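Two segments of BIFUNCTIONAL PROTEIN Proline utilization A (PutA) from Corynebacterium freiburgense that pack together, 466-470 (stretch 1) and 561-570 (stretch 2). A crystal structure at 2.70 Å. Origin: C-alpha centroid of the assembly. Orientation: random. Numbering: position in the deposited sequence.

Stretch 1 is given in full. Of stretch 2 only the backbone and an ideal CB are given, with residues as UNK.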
# COMPACT_ATOMS: atom_id res chain seq x y z
N THR A 466 -13.95 10.33 1.85
CA THR A 466 -13.08 9.69 2.82
C THR A 466 -12.29 10.79 3.50
O THR A 466 -12.18 11.90 2.96
CB THR A 466 -12.09 8.72 2.16
OG1 THR A 466 -11.30 9.45 1.21
CG2 THR A 466 -12.79 7.61 1.44
N PHE A 467 -11.73 10.50 4.67
CA PHE A 467 -10.84 11.49 5.26
C PHE A 467 -9.49 11.56 4.53
O PHE A 467 -9.03 12.65 4.15
CB PHE A 467 -10.58 11.23 6.73
CG PHE A 467 -9.53 12.12 7.27
CD1 PHE A 467 -9.83 13.43 7.59
CD2 PHE A 467 -8.21 11.69 7.36
CE1 PHE A 467 -8.87 14.29 8.05
CE2 PHE A 467 -7.23 12.54 7.81
CZ PHE A 467 -7.56 13.84 8.16
N ASN A 468 -8.79 10.43 4.39
CA ASN A 468 -7.54 10.42 3.64
C ASN A 468 -7.79 10.69 2.17
O ASN A 468 -8.73 10.15 1.59
CB ASN A 468 -6.82 9.09 3.80
CG ASN A 468 -6.35 8.88 5.21
OD1 ASN A 468 -7.01 8.19 6.01
ND2 ASN A 468 -5.23 9.51 5.54
N ALA A 469 -6.97 11.57 1.58
CA ALA A 469 -7.05 11.84 0.15
C ALA A 469 -6.77 10.58 -0.66
O ALA A 469 -5.84 9.82 -0.35
CB ALA A 469 -6.04 12.93 -0.22
N SER A 470 -7.56 10.34 -1.71
CA SER A 470 -7.40 9.09 -2.46
C SER A 470 -6.37 9.24 -3.58
O SER A 470 -6.28 10.28 -4.23
CB SER A 470 -8.72 8.59 -3.06
OG SER A 470 -9.34 9.58 -3.86
N UNK A 561 -1.32 16.24 1.04
CA UNK A 561 -2.66 16.76 1.24
C UNK A 561 -3.22 16.33 2.60
O UNK A 561 -3.81 17.14 3.34
CB UNK A 561 -3.58 16.29 0.11
N UNK A 562 -3.02 15.07 2.96
CA UNK A 562 -3.51 14.58 4.25
C UNK A 562 -2.90 15.35 5.42
O UNK A 562 -3.60 15.63 6.40
CB UNK A 562 -3.20 13.09 4.40
N UNK A 563 -1.60 15.68 5.36
CA UNK A 563 -1.02 16.43 6.47
C UNK A 563 -1.77 17.74 6.69
O UNK A 563 -2.02 18.13 7.84
CB UNK A 563 0.46 16.71 6.21
N UNK A 564 -2.12 18.45 5.62
CA UNK A 564 -2.83 19.72 5.78
C UNK A 564 -4.17 19.52 6.47
O UNK A 564 -4.52 20.26 7.40
CB UNK A 564 -3.04 20.39 4.42
N UNK A 565 -4.94 18.52 6.05
CA UNK A 565 -6.26 18.31 6.64
C UNK A 565 -6.16 17.75 8.06
O UNK A 565 -6.85 18.22 8.97
CB UNK A 565 -7.08 17.37 5.76
N UNK A 566 -5.27 16.78 8.27
CA UNK A 566 -5.12 16.20 9.60
C UNK A 566 -4.64 17.24 10.61
O UNK A 566 -5.22 17.36 11.69
CB UNK A 566 -4.14 15.02 9.56
N UNK A 567 -3.58 17.99 10.29
CA UNK A 567 -3.07 18.95 11.26
C UNK A 567 -4.03 20.11 11.45
O UNK A 567 -4.03 20.73 12.52
CB UNK A 567 -1.70 19.47 10.82
N UNK A 568 -4.87 20.39 10.45
CA UNK A 568 -5.96 21.34 10.66
C UNK A 568 -6.91 20.87 11.76
O UNK A 568 -7.24 21.62 12.68
CB UNK A 568 -6.73 21.55 9.36
N UNK A 569 -7.37 19.61 11.68
CA UNK A 569 -8.20 19.05 12.74
C UNK A 569 -7.48 19.08 14.07
O UNK A 569 -8.09 19.40 15.10
CB UNK A 569 -8.61 17.62 12.40
N UNK A 570 -6.18 18.75 14.09
CA UNK A 570 -5.43 18.74 15.34
C UNK A 570 -5.38 20.12 15.96
O UNK A 570 -5.42 20.27 17.19
CB UNK A 570 -4.01 18.22 15.11

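Stretch 2 is one turn after another of helix, with phi from -57 to -72° and psi from -25 to -50° throughout. Stretch 1 is an irregular segment lying along one side of it. The two are at least 92 residues apart in the chain where they touch.

Position 561 points its CB toward stretch 1. The ideal CB lies 4.2 Å from CB of Ala 469. A methyl is all that stretch 1 offers nearby, so a small or medium apolar side chain would suit, such as Ala, Val, Leu or Ile. The residue is Ile 561, with chi1 m and chi2 t. Its CG2 rests 4.1 Å from CB of Ala 469, a modest apolar contact.

Position 562 also points toward stretch 1, and its CA is 5.8 Å from CA of Asn 468. Two donors face it: the ideal CB is 4.3 Å from ND2 of Asn 468 and 4.9 Å from N of Ala 469. A short side chain with acceptors is called for. Asp fits best, since two oxygens could serve both donors; Asn could offer one acceptor. The residue is Asp 562, with chi1 m. Its OD2 accepts a hydrogen bond from ND2 of Asn 468 at 2.8 Å, and its OD1 accepts one from N of Ala 469 at 2.6 Å. Both are nearly straight, at 175° and 172°. One carboxylate thus ties a side chain and a backbone amide of the loop to the helix.

Positions 563 and 564 find nothing of stretch 1 within 5.5 Å of their ideal CB atoms. Stretch 1 sets no preference there. They are Phe 563, which points away, and Ala 564.

Position 565 points toward the ring of Phe 467, with its ideal CB 4.2 Å from CE1. Aliphatic carbon near the backbone would suit, so Leu, Met, Gln, Lys or Arg are all plausible. The residue is Arg 565. Its CB is 4.2 Å from CE1 of Phe 467.

Position 566 points sideways, yet its ideal CB is 3.9 Å from CZ of Phe 467. The tip of that ring comes close to the backbone, so a side chain that turns aside is favoured; Ala, Leu or an aromatic could serve. The residue is Tyr 566, with chi1 t. CZ of Phe 467 lies 3.9 Å from its CB and 3.7 Å from its CA, and it meets the edge of the Tyr 566 ring.

Positions 567 and 568 have no neighbour in stretch 1. They are Tyr 567, pointing away, and Ala 568.

Position 569 points toward stretch 1, but its ideal CB is 5.5 Å from CE1 of Phe 467. A long side chain could reach the ring: Arg, Lys, Met or Gln. The residue is Arg 569. Its NH1 sits over one face of the Phe 467 ring, 3.9 Å from CD1. Its CZ is 4.8 Å from the ring centroid, an off-centre cation-pi contact.

Position 570 is out of reach of stretch 1 and unconstrained by it. It is Cys 570.

Stretch 2 561-570: IDFARYYARC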
# COMPACT_ATOMS: atom_id res chain seq x y z
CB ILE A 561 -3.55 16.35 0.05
CG1 ILE A 561 -2.98 17.01 -1.21
CG2 ILE A 561 -4.99 16.82 0.26
CD1 ILE A 561 -3.55 16.55 -2.54
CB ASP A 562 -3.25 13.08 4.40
CG ASP A 562 -4.17 12.22 3.53
OD1 ASP A 562 -5.08 12.75 2.86
OD2 ASP A 562 -3.98 10.98 3.54
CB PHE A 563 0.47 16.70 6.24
CG PHE A 563 1.36 15.52 6.54
CD1 PHE A 563 1.17 14.75 7.67
CD2 PHE A 563 2.40 15.18 5.66
CE1 PHE A 563 2.02 13.63 7.94
CE2 PHE A 563 3.23 14.07 5.91
CZ PHE A 563 3.05 13.29 7.04
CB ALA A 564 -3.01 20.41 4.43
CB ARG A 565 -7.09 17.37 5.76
CG ARG A 565 -7.49 18.00 4.45
CD ARG A 565 -8.79 17.43 3.89
NE ARG A 565 -8.65 17.28 2.44
CZ ARG A 565 -8.80 18.26 1.56
NH1 ARG A 565 -8.61 18.00 0.28
NH2 ARG A 565 -9.16 19.48 1.97
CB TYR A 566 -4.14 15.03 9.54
CG TYR A 566 -4.03 14.30 10.85
CD1 TYR A 566 -5.09 13.56 11.31
CD2 TYR A 566 -2.87 14.34 11.63
CE1 TYR A 566 -5.03 12.87 12.49
CE2 TYR A 566 -2.80 13.62 12.85
CZ TYR A 566 -3.89 12.90 13.27
OH TYR A 566 -3.91 12.18 14.45
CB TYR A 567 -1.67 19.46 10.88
CG TYR A 567 -0.57 18.39 10.92
CD1 TYR A 567 -0.61 17.35 11.84
CD2 TYR A 567 0.49 18.42 10.01
CE1 TYR A 567 0.39 16.36 11.85
CE2 TYR A 567 1.49 17.44 10.03
CZ TYR A 567 1.44 16.41 10.96
OH TYR A 567 2.42 15.43 10.97
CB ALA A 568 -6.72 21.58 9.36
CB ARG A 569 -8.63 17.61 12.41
CG ARG A 569 -10.02 17.44 11.81
CD ARG A 569 -10.28 15.96 11.44
NE ARG A 569 -9.54 15.03 12.31
CZ ARG A 569 -9.63 13.69 12.29
NH1 ARG A 569 -10.45 13.07 11.44
NH2 ARG A 569 -8.90 12.98 13.15
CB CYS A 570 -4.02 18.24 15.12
SG CYS A 570 -3.93 16.52 14.96
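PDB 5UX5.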